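Local coordinates for protein PTHB1 (Homo sapiens, PDB 4YD8), which forms part of the BBSome, a coat complex thought to sort specific membrane proteins to the primary cilium and required for ciliogenesis, at residues G303-L316 with Y319-I333. Residues are numbered along the deposited sequence; the frame is centred on the assembly and turned at random.
Sequences GTINTLIGNHNNML and YQDVTLKWATQLPHI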
loop_
_atom_site.group_PDB
_atom_site.type_symbol
_atom_site.label_atom_id
_atom_site.label_comp_id
_atom_site.label_asym_id
_atom_site.label_seq_id
_atom_site.Cartn_x
_atom_site.Cartn_y
_atom_site.Cartn_z
ATOM N N GLY A 303 3.800 -10.979 20.231
ATOM C CA GLY A 303 3.909 -12.177 19.426
ATOM C C GLY A 303 2.749 -12.406 18.473
ATOM O O GLY A 303 2.803 -13.338 17.670
ATOM N N THR A 304 1.698 -11.585 18.544
ATOM C CA THR A 304 0.587 -11.757 17.601
ATOM C C THR A 304 0.429 -10.568 16.661
ATOM O O THR A 304 0.926 -9.474 16.913
ATOM C CB THR A 304 -0.754 -11.998 18.325
ATOM O OG1 THR A 304 -1.224 -10.771 18.904
ATOM C CG2 THR A 304 -0.590 -13.061 19.407
ATOM N N ILE A 305 -0.272 -10.807 15.564
ATOM C CA ILE A 305 -0.512 -9.760 14.585
ATOM C C ILE A 305 -1.953 -9.826 14.096
ATOM O O ILE A 305 -2.521 -10.910 13.883
ATOM C CB ILE A 305 0.477 -9.859 13.385
ATOM C CG1 ILE A 305 1.923 -9.720 13.875
ATOM C CG2 ILE A 305 0.164 -8.798 12.329
ATOM C CD1 ILE A 305 2.969 -9.716 12.790
ATOM N N ASN A 306 -2.561 -8.648 13.959
ATOM C CA ASN A 306 -3.917 -8.548 13.408
ATOM C C ASN A 306 -3.879 -8.192 11.924
ATOM O O ASN A 306 -3.144 -7.292 11.508
ATOM C CB ASN A 306 -4.762 -7.502 14.171
ATOM C CG ASN A 306 -5.364 -8.038 15.469
ATOM O OD1 ASN A 306 -4.837 -8.960 16.092
ATOM N ND2 ASN A 306 -6.463 -7.417 15.904
ATOM N N THR A 307 -4.686 -8.891 11.131
ATOM C CA THR A 307 -4.695 -8.725 9.684
ATOM C C THR A 307 -6.111 -8.546 9.150
ATOM O O THR A 307 -7.008 -9.349 9.446
ATOM C CB THR A 307 -4.050 -9.942 8.987
ATOM O OG1 THR A 307 -2.702 -10.092 9.458
ATOM C CG2 THR A 307 -4.042 -9.746 7.465
ATOM N N LEU A 308 -6.310 -7.490 8.366
ATOM C CA LEU A 308 -7.567 -7.292 7.654
ATOM C C LEU A 308 -7.524 -8.063 6.351
ATOM O O LEU A 308 -6.529 -8.006 5.657
ATOM C CB LEU A 308 -7.807 -5.807 7.359
ATOM C CG LEU A 308 -8.358 -4.971 8.505
ATOM C CD1 LEU A 308 -7.936 -3.530 8.267
ATOM C CD2 LEU A 308 -9.864 -5.090 8.513
ATOM N N ILE A 309 -8.597 -8.772 6.021
ATOM C CA ILE A 309 -8.692 -9.427 4.712
ATOM C C ILE A 309 -10.062 -9.146 4.105
ATOM O O ILE A 309 -11.095 -9.466 4.706
ATOM C CB ILE A 309 -8.464 -10.953 4.813
ATOM C CG1 ILE A 309 -7.097 -11.249 5.468
ATOM C CG2 ILE A 309 -8.574 -11.600 3.412
ATOM C CD1 ILE A 309 -6.704 -12.752 5.532
ATOM N N GLY A 310 -10.059 -8.502 2.938
ATOM C CA GLY A 310 -11.279 -8.194 2.218
ATOM C C GLY A 310 -11.500 -9.295 1.196
ATOM O O GLY A 310 -10.535 -9.910 0.736
ATOM N N ASN A 311 -12.754 -9.555 0.846
ATOM C CA ASN A 311 -13.064 -10.673 -0.044
ATOM C C ASN A 311 -14.023 -10.315 -1.166
ATOM O O ASN A 311 -14.605 -9.233 -1.175
ATOM C CB ASN A 311 -13.645 -11.827 0.756
ATOM C CG ASN A 311 -12.752 -12.239 1.889
ATOM O OD1 ASN A 311 -11.815 -13.008 1.701
ATOM N ND2 ASN A 311 -13.026 -11.717 3.082
ATOM N N HIS A 312 -14.215 -11.247 -2.096
ATOM C CA HIS A 312 -15.067 -10.988 -3.249
ATOM C C HIS A 312 -16.541 -11.160 -2.925
ATOM O O HIS A 312 -17.397 -10.959 -3.780
ATOM C CB HIS A 312 -14.670 -11.894 -4.417
ATOM C CG HIS A 312 -13.339 -11.546 -5.001
ATOM N ND1 HIS A 312 -13.181 -10.552 -5.940
ATOM C CD2 HIS A 312 -12.102 -12.021 -4.736
ATOM C CE1 HIS A 312 -11.897 -10.440 -6.244
ATOM N NE2 HIS A 312 -11.222 -11.320 -5.532
ATOM N N ASN A 313 -16.840 -11.528 -1.687
ATOM C CA ASN A 313 -18.231 -11.602 -1.247
ATOM C C ASN A 313 -18.630 -10.414 -0.368
ATOM O O ASN A 313 -19.558 -10.511 0.437
ATOM C CB ASN A 313 -18.475 -12.910 -0.503
ATOM C CG ASN A 313 -17.597 -13.055 0.720
ATOM O OD1 ASN A 313 -16.762 -12.190 1.012
ATOM N ND2 ASN A 313 -17.783 -14.152 1.450
ATOM N N ASN A 314 -17.897 -9.315 -0.515
ATOM C CA ASN A 314 -18.148 -8.062 0.208
ATOM C C ASN A 314 -17.879 -8.115 1.716
ATOM O O ASN A 314 -18.186 -7.171 2.437
ATOM C CB ASN A 314 -19.590 -7.592 -0.026
ATOM C CG ASN A 314 -19.909 -7.414 -1.496
ATOM O OD1 ASN A 314 -19.579 -6.393 -2.088
ATOM N ND2 ASN A 314 -20.553 -8.409 -2.092
HETATM N N MSE A 315 -17.301 -9.207 2.197
HETATM C CA MSE A 315 -16.995 -9.334 3.618
HETATM C C MSE A 315 -15.596 -8.816 3.922
HETATM O O MSE A 315 -14.672 -8.978 3.120
HETATM C CB MSE A 315 -17.121 -10.788 4.072
HETATM C CG MSE A 315 -18.513 -11.378 3.923
HETATM SE SE MSE A 315 -19.859 -10.432 4.966
HETATM C CE MSE A 315 -19.081 -10.612 6.739
ATOM N N LEU A 316 -15.450 -8.182 5.077
ATOM C CA LEU A 316 -14.148 -7.751 5.543
ATOM C C LEU A 316 -13.876 -8.456 6.874
ATOM O O LEU A 316 -14.680 -8.352 7.801
ATOM C CB LEU A 316 -14.112 -6.230 5.696
ATOM C CG LEU A 316 -12.796 -5.596 6.144
ATOM C CD1 LEU A 316 -11.697 -5.823 5.090
ATOM C CD2 LEU A 316 -12.994 -4.101 6.408
ATOM N N TYR A 319 -8.316 -11.107 11.360
ATOM C CA TYR A 319 -7.689 -12.254 12.008
ATOM C C TYR A 319 -6.633 -11.804 13.003
ATOM O O TYR A 319 -5.861 -10.898 12.721
ATOM C CB TYR A 319 -7.035 -13.167 10.948
ATOM C CG TYR A 319 -8.047 -13.741 10.009
ATOM C CD1 TYR A 319 -8.416 -13.062 8.850
ATOM C CD2 TYR A 319 -8.659 -14.955 10.287
ATOM C CE1 TYR A 319 -9.363 -13.592 7.989
ATOM C CE2 TYR A 319 -9.605 -15.487 9.434
ATOM C CZ TYR A 319 -9.948 -14.804 8.287
ATOM O OH TYR A 319 -10.891 -15.333 7.441
ATOM N N GLN A 320 -6.617 -12.432 14.172
ATOM C CA GLN A 320 -5.454 -12.380 15.038
ATOM C C GLN A 320 -4.697 -13.676 14.813
ATOM O O GLN A 320 -5.196 -14.749 15.156
ATOM C CB GLN A 320 -5.845 -12.227 16.512
ATOM C CG GLN A 320 -4.628 -12.073 17.429
ATOM C CD GLN A 320 -5.014 -11.792 18.879
ATOM O OE1 GLN A 320 -6.147 -12.027 19.285
ATOM N NE2 GLN A 320 -4.072 -11.281 19.654
ATOM N N ASP A 321 -3.507 -13.565 14.227
ATOM C CA ASP A 321 -2.757 -14.714 13.709
ATOM C C ASP A 321 -3.662 -15.426 12.699
ATOM O O ASP A 321 -3.974 -14.834 11.670
ATOM C CB ASP A 321 -2.274 -15.622 14.854
ATOM C CG ASP A 321 -1.267 -14.921 15.760
ATOM O OD1 ASP A 321 -0.616 -13.957 15.284
ATOM O OD2 ASP A 321 -1.126 -15.325 16.941
ATOM N N VAL A 322 -4.123 -16.647 12.976
ATOM C CA VAL A 322 -5.032 -17.307 12.034
ATOM C C VAL A 322 -6.473 -17.373 12.550
ATOM O O VAL A 322 -7.330 -18.025 11.952
ATOM C CB VAL A 322 -4.554 -18.763 11.681
ATOM C CG1 VAL A 322 -3.069 -18.767 11.311
ATOM C CG2 VAL A 322 -4.812 -19.730 12.839
ATOM N N THR A 323 -6.753 -16.685 13.650
ATOM C CA THR A 323 -8.052 -16.825 14.295
ATOM C C THR A 323 -8.973 -15.660 13.919
ATOM O O THR A 323 -8.633 -14.511 14.140
ATOM C CB THR A 323 -7.902 -16.897 15.819
ATOM O OG1 THR A 323 -7.112 -18.046 16.164
ATOM C CG2 THR A 323 -9.281 -17.009 16.505
ATOM N N LEU A 324 -10.131 -15.953 13.340
ATOM C CA LEU A 324 -11.080 -14.889 12.999
ATOM C C LEU A 324 -11.624 -14.211 14.260
ATOM O O LEU A 324 -12.070 -14.880 15.189
ATOM C CB LEU A 324 -12.236 -15.438 12.167
ATOM C CG LEU A 324 -13.263 -14.380 11.759
ATOM C CD1 LEU A 324 -12.615 -13.432 10.747
ATOM C CD2 LEU A 324 -14.504 -15.038 11.187
ATOM N N LYS A 325 -11.584 -12.882 14.285
ATOM C CA LYS A 325 -11.987 -12.130 15.478
ATOM C C LYS A 325 -13.191 -11.223 15.230
ATOM O O LYS A 325 -13.893 -10.836 16.167
ATOM C CB LYS A 325 -10.813 -11.280 15.984
ATOM C CG LYS A 325 -9.671 -12.077 16.582
ATOM C CD LYS A 325 -10.115 -12.789 17.853
ATOM C CE LYS A 325 -8.972 -13.585 18.472
ATOM N NZ LYS A 325 -9.429 -14.345 19.683
ATOM N N TRP A 326 -13.421 -10.873 13.970
ATOM C CA TRP A 326 -14.396 -9.839 13.628
ATOM C C TRP A 326 -14.711 -9.887 12.156
ATOM O O TRP A 326 -13.836 -10.200 11.352
ATOM C CB TRP A 326 -13.834 -8.476 14.000
ATOM C CG TRP A 326 -14.670 -7.264 13.717
ATOM C CD1 TRP A 326 -15.682 -6.761 14.488
ATOM C CD2 TRP A 326 -14.499 -6.342 12.631
ATOM N NE1 TRP A 326 -16.166 -5.602 13.930
ATOM C CE2 TRP A 326 -15.455 -5.321 12.797
ATOM C CE3 TRP A 326 -13.652 -6.297 11.522
ATOM C CZ2 TRP A 326 -15.558 -4.251 11.909
ATOM C CZ3 TRP A 326 -13.765 -5.239 10.637
ATOM C CH2 TRP A 326 -14.720 -4.235 10.832
ATOM N N ALA A 327 -15.952 -9.578 11.807
ATOM C CA ALA A 327 -16.374 -9.592 10.414
ATOM C C ALA A 327 -17.451 -8.554 10.148
ATOM O O ALA A 327 -18.377 -8.400 10.945
ATOM C CB ALA A 327 -16.887 -10.993 10.028
ATOM N N THR A 328 -17.329 -7.859 9.023
ATOM C CA THR A 328 -18.314 -6.877 8.600
ATOM C C THR A 328 -18.640 -7.007 7.117
ATOM O O THR A 328 -17.765 -7.358 6.323
ATOM C CB THR A 328 -17.802 -5.467 8.884
ATOM O OG1 THR A 328 -17.526 -5.358 10.278
ATOM C CG2 THR A 328 -18.821 -4.426 8.507
ATOM N N GLN A 329 -19.879 -6.694 6.758
ATOM C CA GLN A 329 -20.275 -6.632 5.369
ATOM C C GLN A 329 -19.995 -5.232 4.869
ATOM O O GLN A 329 -20.345 -4.252 5.525
ATOM C CB GLN A 329 -21.754 -6.980 5.196
ATOM C CG GLN A 329 -22.198 -7.117 3.742
ATOM C CD GLN A 329 -23.637 -7.598 3.613
ATOM O OE1 GLN A 329 -24.361 -7.700 4.606
ATOM N NE2 GLN A 329 -24.056 -7.903 2.387
ATOM N N LEU A 330 -19.337 -5.145 3.719
ATOM C CA LEU A 330 -19.122 -3.876 3.049
ATOM C C LEU A 330 -20.132 -3.748 1.915
ATOM O O LEU A 330 -20.584 -4.757 1.378
ATOM C CB LEU A 330 -17.695 -3.779 2.501
ATOM C CG LEU A 330 -16.540 -4.066 3.461
ATOM C CD1 LEU A 330 -15.203 -3.865 2.746
ATOM C CD2 LEU A 330 -16.624 -3.200 4.704
ATOM N N PRO A 331 -20.483 -2.506 1.544
ATOM C CA PRO A 331 -21.385 -2.272 0.409
ATOM C C PRO A 331 -20.737 -2.615 -0.931
ATOM O O PRO A 331 -21.435 -2.826 -1.924
ATOM C CB PRO A 331 -21.691 -0.773 0.505
ATOM C CG PRO A 331 -20.568 -0.195 1.275
ATOM C CD PRO A 331 -20.137 -1.257 2.241
ATOM N N HIS A 332 -19.410 -2.684 -0.955
ATOM C CA HIS A 332 -18.690 -2.925 -2.201
ATOM C C HIS A 332 -17.444 -3.767 -1.961
ATOM O O HIS A 332 -16.882 -3.750 -0.870
ATOM C CB HIS A 332 -18.307 -1.592 -2.856
ATOM C CG HIS A 332 -19.480 -0.694 -3.115
ATOM N ND1 HIS A 332 -20.328 -0.869 -4.185
ATOM C CD2 HIS A 332 -19.952 0.374 -2.428
ATOM C CE1 HIS A 332 -21.273 0.056 -4.152
ATOM N NE2 HIS A 332 -21.068 0.820 -3.095
ATOM N N ILE A 333 -17.010 -4.496 -2.983
ATOM C CA ILE A 333 -15.796 -5.297 -2.885
ATOM C C ILE A 333 -14.559 -4.406 -2.851
ATOM O O ILE A 333 -14.326 -3.632 -3.766
ATOM C CB ILE A 333 -15.670 -6.279 -4.066
ATOM C CG1 ILE A 333 -16.836 -7.268 -4.060
ATOM C CG2 ILE A 333 -14.331 -7.019 -4.016
ATOM C CD1 ILE A 333 -16.874 -8.169 -5.280
HETATM O O HOH W 1 1.381 -15.759 17.557
HETATM O O HOH W 2 1.915 -13.539 14.967
HETATM O O HOH W 3 -2.947 -12.206 11.173
#
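Strand 315-320 is the shared arm of two consecutive β hairpins in one propeller blade, pairing antiparallel with 306-311 and with 323-329. In the first hairpin T307 N donates to Y319 O (2.8 Å) and Y319 N returns a bond to T307 O. Beyond them D321 N donates to I305 O, while D321 OD1 takes I305 N (3.2 Å) from above its carboxylate plane. D321 belongs to the type II' turn from Q320 to T323. With CG anti to the backbone N (chi1 -176°), the Q320 chain runs out extended: Q320 CG passes N306 OD1 at 3.4 Å, and Q320 NE2 reaches T304 OG1 (3.0 Å), which lies within the amide plane; S301 also bonds this hydroxyl. Without the Q320 amide, as with an alanine here, T304 OG1 would probably be left with S301 alone of these two partners and the flank of N306 less covered. On the other sheet face, I309 CD1 rests 3.7 Å from Y319 CE1, and L324 CD1 lies above one face of the tyrosine ring, offset toward its rim. In the second hairpin, L316 and T328 exchange backbone bonds, and L330 N donates to N314 O (2.7 Å). L330 CD1 packs on L316 CB at 3.9 Å. With strand 291-298 beyond 306-311, these strands form the four-stranded antiparallel meander of a blade in the N-terminal seven-bladed β-propeller.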